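Local coordinates for minor capsid protein (Cafeteriavirus-dependent mavirus, PDB 6G42) that forms the penton of the virophage capsid, an assembly of five single jelly-roll subunits that probably closes the vertices of the shell, at residues E13-N18 against V32-F37; K19-P24 against L289-Q294; L63-P68 against Y104-V109; V91-F96 against G110-E115. One frame throughout, in Å; residues are numbered along the deposited sequence.

Interactions 1 and 2 lie together in the jelly-roll; interactions 3 and 4 lie farther along the molecule and share helix 106-120. Interactions 1 and 4 fall on opposite sides of the chain's centre, their own centres about 38 Å apart. Interaction 3 is the buried one; the other three are partly buried. Residues of interactions 1 and 2 touch the second subunit, and the two contacts are linked by probable hydrogen bonds from Val32 N to Leu289 O and from Ser17 OG to Leu292 O. Branched aliphatic side chains and the chain of Glu13 make interaction 1, a proline and a bridging water mark interaction 2, and aromatic rings carry interactions 3 and 4, where Phe66 of one meets Phe93 of the other.

Interaction 1 (E13-N18 against V32-F37); sequences ETIKSN and VSVDIF
Ile15 and Val34 meet between the two facing sheets of the single jelly-roll. Strand 13-15 is bonded through its backbone to Ile297 and Leu299 of strand 296-305, whereas strand 33-37 pairs with strand 272-281 of the other sheet. The two segment axes approach to 8.0 Å at 140° between their directions, and no hydrogen bond spans the gap, which side chains fill. Ile15 has CG1 beside its backbone N, anti to the carbonyl carbon (chi1 -51°), and its CD1 meets Val34 CG2 at 3.3 Å. The same CD1 touches Val32 CG1 at 3.6 Å, so this one methyl touches both valines and lies near Ser33 O as well. Both valines cross obliquely to the isoleucine. Val34 divides its branches between two partners: CG2 faces Ile15, while CG1 packs on Glu13 CG at 3.4 Å. The Glu13 chain then bends at chi2 (66°), placing CD within reach of both Val34 and Ile36. Glu13 and Ile36 slide past each other in opposite directions, the latter backed by Phe273 and Leu275. Pro219 of the second subunit packs against Glu13, which puts this edge of the sandwich at a subunit interface. The two carboxylate oxygens part ways over apolar carbon: Glu13 OE2 lies 3.8 Å from Val34 CG1, and Glu13 OE1 lies 3.7 Å from Ile36 CG1.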
loop_
_atom_site.group_PDB
_atom_site.type_symbol
_atom_site.label_atom_id
_atom_site.label_comp_id
_atom_site.label_asym_id
_atom_site.label_seq_id
_atom_site.Cartn_x
_atom_site.Cartn_y
_atom_site.Cartn_z
ATOM N N GLU C 13 17.690 0.465 24.369
ATOM C CA GLU C 13 18.328 1.693 24.826
ATOM C C GLU C 13 17.508 2.927 24.431
ATOM O O GLU C 13 16.825 2.919 23.413
ATOM C CB GLU C 13 19.758 1.769 24.277
ATOM C CG GLU C 13 20.711 2.633 25.090
ATOM C CD GLU C 13 21.022 2.115 26.492
ATOM O OE1 GLU C 13 21.167 0.886 26.680
ATOM O OE2 GLU C 13 21.146 2.950 27.415
ATOM N N THR C 14 17.571 3.967 25.265
ATOM C CA THR C 14 16.835 5.223 25.050
ATOM C C THR C 14 17.671 6.457 25.398
ATOM O O THR C 14 18.597 6.388 26.207
ATOM C CB THR C 14 15.534 5.287 25.881
ATOM O OG1 THR C 14 15.825 5.008 27.256
ATOM C CG2 THR C 14 14.520 4.280 25.375
ATOM N N ILE C 15 17.334 7.576 24.762
ATOM C CA ILE C 15 17.906 8.882 25.087
ATOM C C ILE C 15 16.743 9.832 25.298
ATOM O O ILE C 15 15.975 10.078 24.373
ATOM C CB ILE C 15 18.799 9.456 23.959
ATOM C CG1 ILE C 15 19.842 8.441 23.492
ATOM C CG2 ILE C 15 19.501 10.730 24.421
ATOM C CD1 ILE C 15 20.500 8.831 22.184
ATOM N N LYS C 16 16.605 10.329 26.523
ATOM C CA LYS C 16 15.777 11.499 26.807
ATOM C C LYS C 16 16.656 12.748 26.653
ATOM O O LYS C 16 17.885 12.676 26.765
ATOM C CB LYS C 16 15.182 11.400 28.217
ATOM C CG LYS C 16 14.085 12.419 28.521
ATOM C CD LYS C 16 13.000 11.843 29.429
ATOM C CE LYS C 16 11.901 12.853 29.745
ATOM N NZ LYS C 16 10.834 12.879 28.702
ATOM N N SER C 17 16.029 13.883 26.370
ATOM C CA SER C 17 16.740 15.157 26.249
ATOM C C SER C 17 16.039 16.262 27.031
ATOM O O SER C 17 14.959 16.062 27.587
ATOM C CB SER C 17 16.874 15.553 24.776
ATOM O OG SER C 17 17.810 16.606 24.620
ATOM N N ASN C 18 16.679 17.424 27.073
ATOM C CA ASN C 18 16.120 18.614 27.723
ATOM C C ASN C 18 16.798 19.885 27.197
ATOM O O ASN C 18 17.716 19.804 26.385
ATOM C CB ASN C 18 16.242 18.500 29.256
ATOM C CG ASN C 18 17.675 18.255 29.728
ATOM O OD1 ASN C 18 18.580 19.043 29.448
ATOM N ND2 ASN C 18 17.882 17.163 30.465
ATOM N N VAL C 32 23.619 12.826 18.753
ATOM C CA VAL C 32 22.861 11.698 19.282
ATOM C C VAL C 32 23.848 10.558 19.497
ATOM O O VAL C 32 24.377 10.002 18.534
ATOM C CB VAL C 32 21.739 11.252 18.322
ATOM C CG1 VAL C 32 21.127 9.935 18.768
ATOM C CG2 VAL C 32 20.660 12.319 18.234
ATOM N N SER C 33 24.083 10.220 20.761
ATOM C CA SER C 33 25.066 9.215 21.122
ATOM C C SER C 33 24.674 8.510 22.415
ATOM O O SER C 33 24.022 9.096 23.271
ATOM C CB SER C 33 26.429 9.874 21.270
ATOM O OG SER C 33 27.449 8.901 21.341
ATOM N N VAL C 34 25.053 7.240 22.534
ATOM C CA VAL C 34 24.769 6.450 23.731
ATOM C C VAL C 34 25.940 5.554 24.079
ATOM O O VAL C 34 26.488 4.874 23.209
ATOM C CB VAL C 34 23.559 5.504 23.569
ATOM C CG1 VAL C 34 23.087 5.039 24.937
ATOM C CG2 VAL C 34 22.413 6.177 22.858
ATOM N N ASP C 35 26.286 5.535 25.363
ATOM C CA ASP C 35 27.211 4.552 25.910
ATOM C C ASP C 35 26.403 3.445 26.570
ATOM O O ASP C 35 25.772 3.660 27.606
ATOM C CB ASP C 35 28.153 5.194 26.936
ATOM C CG ASP C 35 29.121 6.188 26.305
ATOM O OD1 ASP C 35 29.656 5.918 25.200
ATOM O OD2 ASP C 35 29.362 7.243 26.934
ATOM N N ILE C 36 26.415 2.270 25.946
ATOM C CA ILE C 36 25.898 1.049 26.566
ATOM C C ILE C 36 26.997 0.543 27.492
ATOM O O ILE C 36 28.104 0.279 27.034
ATOM C CB ILE C 36 25.547 -0.048 25.526
ATOM C CG1 ILE C 36 24.272 0.316 24.751
ATOM C CG2 ILE C 36 25.373 -1.412 26.200
ATOM C CD1 ILE C 36 24.501 1.225 23.564
ATOM N N PHE C 37 26.683 0.409 28.779
ATOM C CA PHE C 37 27.643 -0.025 29.794
ATOM C C PHE C 37 26.917 -0.949 30.772
ATOM O O PHE C 37 25.882 -0.577 31.326
ATOM C CB PHE C 37 28.227 1.220 30.490
ATOM C CG PHE C 37 29.379 0.958 31.451
ATOM C CD1 PHE C 37 30.134 -0.227 31.442
ATOM C CD2 PHE C 37 29.744 1.957 32.352
ATOM C CE1 PHE C 37 31.187 -0.410 32.333
ATOM C CE2 PHE C 37 30.799 1.777 33.238
ATOM C CZ PHE C 37 31.522 0.594 33.228
#

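Interaction 2 (K19-P24 against L289-Q294); sequences KQLAGP and LTLLPQ
Lys19 and Pro293 bring the two backbones together, their CA atoms 4.7 Å apart. Segment 19-24 opens with a single helical turn, 19-22, closed by the bond from Gly23 N to Lys19 O; Gly23 then leaves the helix with a positive phi of 82° and directs the chain into Pro24. Segment 289-294 is irregular and runs past the turn without a direct hydrogen bond to it. A water joins them instead, donating to Ala22 O at 2.8 Å and to Leu291 O at 3.1 Å. The Pro293 ring rests against both ends of the turn: its CB lies 3.8 Å from Lys19 N, and its CG lies 3.4 Å from Gly23 O. Ala22 points its CB at the passing chain, reaching Leu292 C at 3.6 Å. Around that methyl stand Leu291 CB and Pro293 CD, both slightly farther off. Leu21 has CG anti to its backbone N (chi1 -164°); its CD2 lies 4.1 Å from Leu291 CD1. The polar ends lead elsewhere: Lys19 NZ forms a salt bridge with Glu177 of the second subunit, and Gln294 NE2 is hydrogen-bonded to Asp160 and Asp161 of that same neighbour. Helix 19-22 sits in the connection from strand 8-15 to strand 33-37, and residues 289-294 lead from strand 286-288 to strand 296-305. Both are crossovers between facing sheets, the kind of connection from which a jelly-roll sandwich is built.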
loop_
_atom_site.group_PDB
_atom_site.type_symbol
_atom_site.label_atom_id
_atom_site.label_comp_id
_atom_site.label_asym_id
_atom_site.label_seq_id
_atom_site.Cartn_x
_atom_site.Cartn_y
_atom_site.Cartn_z
ATOM N N LYS C 19 16.337 21.045 27.662
ATOM C CA LYS C 19 16.884 22.343 27.246
ATOM C C LYS C 19 18.337 22.596 27.691
ATOM O O LYS C 19 19.086 23.280 26.993
ATOM C CB LYS C 19 15.985 23.479 27.743
ATOM C CG LYS C 19 16.302 24.832 27.124
ATOM C CD LYS C 19 15.195 25.842 27.372
ATOM C CE LYS C 19 15.656 27.249 27.036
ATOM N NZ LYS C 19 14.621 28.271 27.355
ATOM N N GLN C 20 18.724 22.058 28.846
ATOM C CA GLN C 20 20.100 22.201 29.354
ATOM C C GLN C 20 21.119 21.383 28.560
ATOM O O GLN C 20 22.232 21.843 28.321
ATOM C CB GLN C 20 20.168 21.817 30.833
ATOM C CG GLN C 20 19.606 22.885 31.757
ATOM C CD GLN C 20 19.545 22.443 33.213
ATOM O OE1 GLN C 20 19.091 21.336 33.517
ATOM N NE2 GLN C 20 19.991 23.312 34.122
ATOM N N LEU C 21 20.727 20.173 28.170
ATOM C CA LEU C 21 21.582 19.254 27.417
ATOM C C LEU C 21 21.747 19.690 25.947
ATOM O O LEU C 21 22.864 19.738 25.426
ATOM C CB LEU C 21 20.989 17.838 27.496
ATOM C CG LEU C 21 21.861 16.633 27.112
ATOM C CD1 LEU C 21 22.897 16.349 28.188
ATOM C CD2 LEU C 21 21.014 15.389 26.858
ATOM N N ALA C 22 20.630 20.013 25.297
ATOM C CA ALA C 22 20.592 20.310 23.856
ATOM C C ALA C 22 20.688 21.796 23.501
ATOM O O ALA C 22 21.079 22.142 22.379
ATOM C CB ALA C 22 19.323 19.723 23.249
ATOM N N GLY C 23 20.311 22.665 24.437
ATOM C CA GLY C 23 20.264 24.112 24.194
ATOM C C GLY C 23 18.970 24.499 23.499
ATOM O O GLY C 23 18.281 23.633 22.957
ATOM N N PRO C 24 18.633 25.806 23.497
ATOM C CA PRO C 24 17.371 26.269 22.900
ATOM C C PRO C 24 17.315 25.982 21.404
ATOM O O PRO C 24 18.265 26.293 20.700
ATOM C CB PRO C 24 17.384 27.778 23.168
ATOM C CG PRO C 24 18.811 28.130 23.381
ATOM C CD PRO C 24 19.450 26.926 23.996
ATOM N N LEU C 289 23.606 13.513 13.552
ATOM C CA LEU C 289 22.236 13.786 13.969
ATOM C C LEU C 289 22.270 14.452 15.351
ATOM O O LEU C 289 22.894 13.925 16.278
ATOM C CB LEU C 289 21.417 12.490 14.028
ATOM C CG LEU C 289 19.950 12.606 14.474
ATOM C CD1 LEU C 289 19.142 13.423 13.477
ATOM C CD2 LEU C 289 19.342 11.224 14.665
ATOM N N THR C 290 21.591 15.591 15.490
ATOM C CA THR C 290 21.661 16.382 16.728
ATOM C C THR C 290 20.342 16.387 17.493
ATOM O O THR C 290 19.279 16.219 16.909
ATOM C CB THR C 290 22.132 17.831 16.460
ATOM O OG1 THR C 290 21.184 18.506 15.633
ATOM C CG2 THR C 290 23.499 17.841 15.773
ATOM N N LEU C 291 20.436 16.580 18.807
ATOM C CA LEU C 291 19.273 16.602 19.705
ATOM C C LEU C 291 18.546 17.956 19.712
ATOM O O LEU C 291 19.165 19.018 19.562
ATOM C CB LEU C 291 19.701 16.275 21.143
ATOM C CG LEU C 291 20.266 14.879 21.406
ATOM C CD1 LEU C 291 20.964 14.809 22.756
ATOM C CD2 LEU C 291 19.166 13.841 21.333
ATOM N N LEU C 292 17.224 17.885 19.868
ATOM C CA LEU C 292 16.405 19.009 20.312
ATOM C C LEU C 292 16.131 18.804 21.807
ATOM O O LEU C 292 16.400 17.726 22.341
ATOM C CB LEU C 292 15.087 19.063 19.535
ATOM C CG LEU C 292 15.195 19.150 18.012
ATOM C CD1 LEU C 292 13.822 19.054 17.369
ATOM C CD2 LEU C 292 15.892 20.435 17.594
ATOM N N PRO C 293 15.596 19.830 22.494
ATOM C CA PRO C 293 15.156 19.612 23.878
ATOM C C PRO C 293 14.061 18.538 24.036
ATOM O O PRO C 293 14.009 17.864 25.071
ATOM C CB PRO C 293 14.628 20.989 24.294
ATOM C CG PRO C 293 15.382 21.945 23.451
ATOM C CD PRO C 293 15.557 21.257 22.130
ATOM N N GLN C 294 13.242 18.367 22.994
ATOM C CA GLN C 294 12.070 17.486 23.005
ATOM C C GLN C 294 12.337 16.094 22.407
ATOM O O GLN C 294 11.436 15.266 22.345
ATOM C CB GLN C 294 10.924 18.158 22.236
ATOM C CG GLN C 294 10.629 19.602 22.655
ATOM C CD GLN C 294 11.493 20.648 21.950
ATOM O OE1 GLN C 294 12.505 20.322 21.332
ATOM N NE2 GLN C 294 11.094 21.912 22.048
HETATM O O HOH W 1 21.872 20.086 20.715
#

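Interaction 3 (L63-P68 against Y104-V109); sequences LPLFKP and YDYVDV
Leu65 lodges between the backbone of Tyr104 and the ring of Tyr106. Its CB lies over one face of the Tyr106 ring, 3.6 Å above the plane and offset toward the rim, in a CH-pi contact 4.0 Å from the ring centroid. With CG anti to the carbonyl carbon (chi1 -51°), the side chain continues past the Tyr104 carbonyl, CG standing 3.6 Å from Tyr104 O. At the tip, CD1 touches Tyr104 O and also reaches Tyr106 CE2, at 3.7 Å. The Leu65 backbone adds a weak hydrogen bond, Tyr106 OH donating to Leu65 O at 2.7 Å, so the tyrosine is met at both its ring and its hydroxyl. On one side, Pro64 CB makes a second CH-pi contact over a face of Tyr104, 4.3 Å from the centroid; Arg62 forms a cation-pi pair with that ring. Farther along, Phe66 and Val109 cross at about a right angle, Val109 CG2 lying 3.7 Å from Phe66 CG. Asp105 caps the helix through OD1, which accepts from Val107 N. Leu65 and Phe66 both face Met103 in a classic beta bulge. The contact thus sets the start of helix 106-120 against the chain leaving strand 49-62, with Phe135 of strand 132-136 against Tyr106 and strand 248-264 beside Leu63.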
loop_
_atom_site.group_PDB
_atom_site.type_symbol
_atom_site.label_atom_id
_atom_site.label_comp_id
_atom_site.label_asym_id
_atom_site.label_seq_id
_atom_site.Cartn_x
_atom_site.Cartn_y
_atom_site.Cartn_z
ATOM N N LEU C 63 15.532 18.090 10.418
ATOM C CA LEU C 63 16.371 17.758 9.270
ATOM C C LEU C 63 16.302 18.862 8.213
ATOM O O LEU C 63 15.248 19.472 8.023
ATOM C CB LEU C 63 15.939 16.426 8.659
ATOM C CG LEU C 63 16.155 15.156 9.489
ATOM C CD1 LEU C 63 15.516 13.966 8.786
ATOM C CD2 LEU C 63 17.630 14.878 9.750
ATOM N N PRO C 64 17.430 19.131 7.526
ATOM C CA PRO C 64 17.404 20.118 6.452
ATOM C C PRO C 64 16.722 19.607 5.191
ATOM O O PRO C 64 16.751 18.406 4.903
ATOM C CB PRO C 64 18.884 20.402 6.192
ATOM C CG PRO C 64 19.601 19.180 6.650
ATOM C CD PRO C 64 18.801 18.661 7.809
ATOM N N LEU C 65 16.110 20.535 4.462
ATOM C CA LEU C 65 15.398 20.243 3.222
ATOM C C LEU C 65 16.192 20.565 1.945
ATOM O O LEU C 65 15.902 20.008 0.888
ATOM C CB LEU C 65 14.072 21.010 3.204
ATOM C CG LEU C 65 13.149 20.890 4.421
ATOM C CD1 LEU C 65 11.767 21.422 4.077
ATOM C CD2 LEU C 65 13.031 19.461 4.927
ATOM N N PHE C 66 17.177 21.460 2.038
ATOM C CA PHE C 66 17.934 21.939 0.872
ATOM C C PHE C 66 19.351 22.351 1.288
ATOM O O PHE C 66 19.574 22.745 2.436
ATOM C CB PHE C 66 17.197 23.112 0.217
ATOM C CG PHE C 66 17.742 23.507 -1.129
ATOM C CD1 PHE C 66 17.511 22.714 -2.248
ATOM C CD2 PHE C 66 18.477 24.679 -1.290
ATOM C CE1 PHE C 66 18.008 23.075 -3.499
ATOM C CE2 PHE C 66 18.971 25.050 -2.540
ATOM C CZ PHE C 66 18.738 24.246 -3.644
ATOM N N LYS C 67 20.295 22.245 0.351
ATOM C CA LYS C 67 21.711 22.548 0.593
ATOM C C LYS C 67 22.301 23.233 -0.642
ATOM O O LYS C 67 22.835 22.554 -1.516
ATOM C CB LYS C 67 22.472 21.258 0.898
ATOM C CG LYS C 67 23.940 21.440 1.255
ATOM C CD LYS C 67 24.630 20.094 1.354
ATOM C CE LYS C 67 25.983 20.194 2.023
ATOM N NZ LYS C 67 26.492 18.839 2.361
ATOM N N PRO C 68 22.223 24.584 -0.710
ATOM C CA PRO C 68 22.608 25.363 -1.905
ATOM C C PRO C 68 24.003 25.140 -2.503
ATOM O O PRO C 68 24.183 25.373 -3.700
ATOM C CB PRO C 68 22.500 26.806 -1.419
ATOM C CG PRO C 68 21.448 26.764 -0.380
ATOM C CD PRO C 68 21.665 25.466 0.335
ATOM N N TYR C 104 15.678 25.074 5.405
ATOM C CA TYR C 104 14.722 24.207 6.111
ATOM C C TYR C 104 13.256 24.336 5.662
ATOM O O TYR C 104 12.354 23.830 6.330
ATOM C CB TYR C 104 14.854 24.457 7.621
ATOM C CG TYR C 104 16.185 23.999 8.180
ATOM C CD1 TYR C 104 17.322 24.808 8.097
ATOM C CD2 TYR C 104 16.316 22.743 8.778
ATOM C CE1 TYR C 104 18.546 24.379 8.596
ATOM C CE2 TYR C 104 17.537 22.306 9.278
ATOM C CZ TYR C 104 18.646 23.126 9.188
ATOM O OH TYR C 104 19.854 22.682 9.686
ATOM N N ASP C 105 13.024 24.962 4.512
ATOM C CA ASP C 105 11.672 25.245 4.030
ATOM C C ASP C 105 11.706 25.457 2.513
ATOM O O ASP C 105 12.446 26.309 2.019
ATOM C CB ASP C 105 11.125 26.490 4.739
ATOM C CG ASP C 105 9.626 26.674 4.554
ATOM O OD1 ASP C 105 9.098 26.446 3.440
ATOM O OD2 ASP C 105 8.968 27.071 5.536
ATOM N N TYR C 106 10.894 24.696 1.778
ATOM C CA TYR C 106 10.841 24.814 0.311
ATOM C C TYR C 106 10.169 26.092 -0.183
ATOM O O TYR C 106 10.312 26.437 -1.358
ATOM C CB TYR C 106 10.193 23.573 -0.332
ATOM C CG TYR C 106 11.062 22.331 -0.212
ATOM C CD1 TYR C 106 12.342 22.290 -0.780
ATOM C CD2 TYR C 106 10.622 21.210 0.482
ATOM C CE1 TYR C 106 13.147 21.171 -0.654
ATOM C CE2 TYR C 106 11.424 20.088 0.603
ATOM C CZ TYR C 106 12.679 20.073 0.032
ATOM O OH TYR C 106 13.472 18.959 0.166
ATOM N N VAL C 107 9.449 26.786 0.702
ATOM C CA VAL C 107 8.929 28.131 0.405
ATOM C C VAL C 107 10.107 29.079 0.179
ATOM O O VAL C 107 10.122 29.817 -0.812
ATOM C CB VAL C 107 8.006 28.683 1.522
ATOM C CG1 VAL C 107 7.556 30.105 1.210
ATOM C CG2 VAL C 107 6.777 27.795 1.706
ATOM N N ASP C 108 11.085 29.036 1.089
ATOM C CA ASP C 108 12.303 29.858 0.999
ATOM C C ASP C 108 13.136 29.565 -0.247
ATOM O O ASP C 108 13.755 30.473 -0.807
ATOM C CB ASP C 108 13.188 29.674 2.241
ATOM C CG ASP C 108 12.560 30.233 3.513
ATOM O OD1 ASP C 108 11.827 31.245 3.446
ATOM O OD2 ASP C 108 12.819 29.660 4.589
ATOM N N VAL C 109 13.166 28.302 -0.667
ATOM C CA VAL C 109 13.839 27.919 -1.912
ATOM C C VAL C 109 13.135 28.590 -3.096
ATOM O O VAL C 109 13.788 29.066 -4.023
ATOM C CB VAL C 109 13.916 26.378 -2.072
ATOM C CG1 VAL C 109 14.427 25.969 -3.449
ATOM C CG2 VAL C 109 14.824 25.789 -1.003
#

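Interaction 4 (V91-F96 against G110-E115); sequences VDFSTF and GTAINE
Phe93 and Phe96 both bring their rings to the methyl of Ala112. Ala112 CB meets the Phe96 ring off-centre, in a CH-pi contact 4.1 Å from the centroid and 30° off the normal. It also approaches Phe93 obliquely, 3.6 Å from CE1. The edge of Phe96 carries oxygen: Phe93 O lies in its plane, and Glu115 OE1 comes near that plane, 3.5 Å from Phe96 CZ. Phe96 and Glu115 reach toward each other tip to tip, with ring and carboxylate planes 44° apart; the positive rim of the ring probably suits the carboxylate charge. The Glu115 chain is extended beyond CG, which carries its acid group out to the ring. Thr111 crosses Phe96 at about a right angle and offers CG2 to CE2 at 4.1 Å, while its OG1 is bonded back to Val107 O. At the other end of the contact, Val91 CG1, anti to its backbone N (chi1 -179°), lies against Ala112 O and 4.1 Å from Ile113 CG1. Asp92 OD1 accepts from Ser94 N at 3.1 Å and from Ser94 OG, both from the same face of the carboxylate. Phe96 N is bonded to Phe93 O in the next turn. Phe93 further meets Phe66, Pro68 and Met103. The loop after strand 84-90, shaped by an Asx turn, packs two phenylalanines on helix 106-120 at Ala112, in the part of the chain that runs, in sequence, between strands 49-62 and 201-207, consistent with an insertion into the jelly-roll that carries its own antiparallel sheet.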
loop_
_atom_site.group_PDB
_atom_site.type_symbol
_atom_site.label_atom_id
_atom_site.label_comp_id
_atom_site.label_asym_id
_atom_site.label_seq_id
_atom_site.Cartn_x
_atom_site.Cartn_y
_atom_site.Cartn_z
ATOM N N VAL C 91 21.301 32.226 -9.044
ATOM C CA VAL C 91 20.432 32.282 -7.867
ATOM C C VAL C 91 21.325 32.301 -6.619
ATOM O O VAL C 91 22.162 31.414 -6.431
ATOM C CB VAL C 91 19.430 31.103 -7.818
ATOM C CG1 VAL C 91 18.520 31.197 -6.592
ATOM C CG2 VAL C 91 18.582 31.074 -9.084
ATOM N N ASP C 92 21.138 33.326 -5.788
ATOM C CA ASP C 92 21.930 33.522 -4.575
ATOM C C ASP C 92 21.105 33.091 -3.362
ATOM O O ASP C 92 20.056 33.667 -3.083
ATOM C CB ASP C 92 22.346 34.999 -4.452
ATOM C CG ASP C 92 23.480 35.225 -3.444
ATOM O OD1 ASP C 92 23.821 34.311 -2.663
ATOM O OD2 ASP C 92 24.040 36.342 -3.431
ATOM N N PHE C 93 21.589 32.072 -2.656
ATOM C CA PHE C 93 20.939 31.559 -1.442
ATOM C C PHE C 93 21.573 32.066 -0.130
ATOM O O PHE C 93 21.080 31.748 0.957
ATOM C CB PHE C 93 20.934 30.022 -1.467
ATOM C CG PHE C 93 20.073 29.433 -2.557
ATOM C CD1 PHE C 93 18.701 29.275 -2.373
ATOM C CD2 PHE C 93 20.631 29.031 -3.765
ATOM C CE1 PHE C 93 17.905 28.728 -3.369
ATOM C CE2 PHE C 93 19.840 28.485 -4.766
ATOM C CZ PHE C 93 18.475 28.331 -4.567
ATOM N N SER C 94 22.623 32.884 -0.231
ATOM C CA SER C 94 23.412 33.335 0.934
ATOM C C SER C 94 22.592 33.993 2.052
ATOM O O SER C 94 22.910 33.817 3.233
ATOM C CB SER C 94 24.522 34.292 0.480
ATOM O OG SER C 94 24.005 35.363 -0.290
ATOM N N THR C 95 21.541 34.726 1.671
ATOM C CA THR C 95 20.652 35.405 2.632
ATOM C C THR C 95 19.607 34.509 3.316
ATOM O O THR C 95 18.903 34.980 4.209
ATOM C CB THR C 95 19.886 36.563 1.965
ATOM O OG1 THR C 95 19.059 36.053 0.913
ATOM C CG2 THR C 95 20.851 37.602 1.406
ATOM N N PHE C 96 19.498 33.245 2.892
ATOM C CA PHE C 96 18.508 32.290 3.435
ATOM C C PHE C 96 19.091 31.132 4.259
ATOM O O PHE C 96 18.341 30.374 4.879
ATOM C CB PHE C 96 17.689 31.701 2.285
ATOM C CG PHE C 96 16.919 32.722 1.500
ATOM C CD1 PHE C 96 17.498 33.361 0.409
ATOM C CD2 PHE C 96 15.610 33.042 1.843
ATOM C CE1 PHE C 96 16.785 34.302 -0.327
ATOM C CE2 PHE C 96 14.894 33.980 1.113
ATOM C CZ PHE C 96 15.482 34.612 0.027
ATOM N N GLY C 110 11.804 28.630 -3.043
ATOM C CA GLY C 110 10.985 29.328 -4.035
ATOM C C GLY C 110 11.187 30.831 -4.047
ATOM O O GLY C 110 11.369 31.421 -5.113
ATOM N N THR C 111 11.155 31.439 -2.860
ATOM C CA THR C 111 11.400 32.879 -2.687
ATOM C C THR C 111 12.753 33.297 -3.282
ATOM O O THR C 111 12.826 34.269 -4.035
ATOM C CB THR C 111 11.327 33.281 -1.195
ATOM O OG1 THR C 111 10.045 32.928 -0.664
ATOM C CG2 THR C 111 11.534 34.790 -1.001
ATOM N N ALA C 112 13.808 32.547 -2.962
ATOM C CA ALA C 112 15.161 32.827 -3.469
ATOM C C ALA C 112 15.229 32.860 -4.998
ATOM O O ALA C 112 15.850 33.747 -5.578
ATOM C CB ALA C 112 16.151 31.811 -2.922
ATOM N N ILE C 113 14.589 31.891 -5.640
ATOM C CA ILE C 113 14.504 31.846 -7.102
ATOM C C ILE C 113 13.693 33.041 -7.624
ATOM O O ILE C 113 14.001 33.586 -8.683
ATOM C CB ILE C 113 13.912 30.494 -7.589
ATOM C CG1 ILE C 113 14.912 29.357 -7.310
ATOM C CG2 ILE C 113 13.571 30.522 -9.081
ATOM C CD1 ILE C 113 14.317 27.963 -7.341
ATOM N N ASN C 114 12.670 33.436 -6.867
ATOM C CA ASN C 114 11.796 34.559 -7.228
ATOM C C ASN C 114 12.501 35.914 -7.208
ATOM O O ASN C 114 12.354 36.700 -8.141
ATOM C CB ASN C 114 10.578 34.611 -6.294
ATOM C CG ASN C 114 9.431 35.424 -6.868
ATOM O OD1 ASN C 114 9.206 35.435 -8.078
ATOM N ND2 ASN C 114 8.693 36.107 -6.000
ATOM N N GLU C 115 13.249 36.183 -6.138
ATOM C CA GLU C 115 13.991 37.446 -5.990
ATOM C C GLU C 115 15.106 37.609 -7.034
ATOM O O GLU C 115 15.381 38.725 -7.480
ATOM C CB GLU C 115 14.568 37.571 -4.574
ATOM C CG GLU C 115 13.509 37.773 -3.495
ATOM C CD GLU C 115 14.073 37.780 -2.080
ATOM O OE1 GLU C 115 15.281 37.518 -1.893
ATOM O OE2 GLU C 115 13.294 38.045 -1.139
#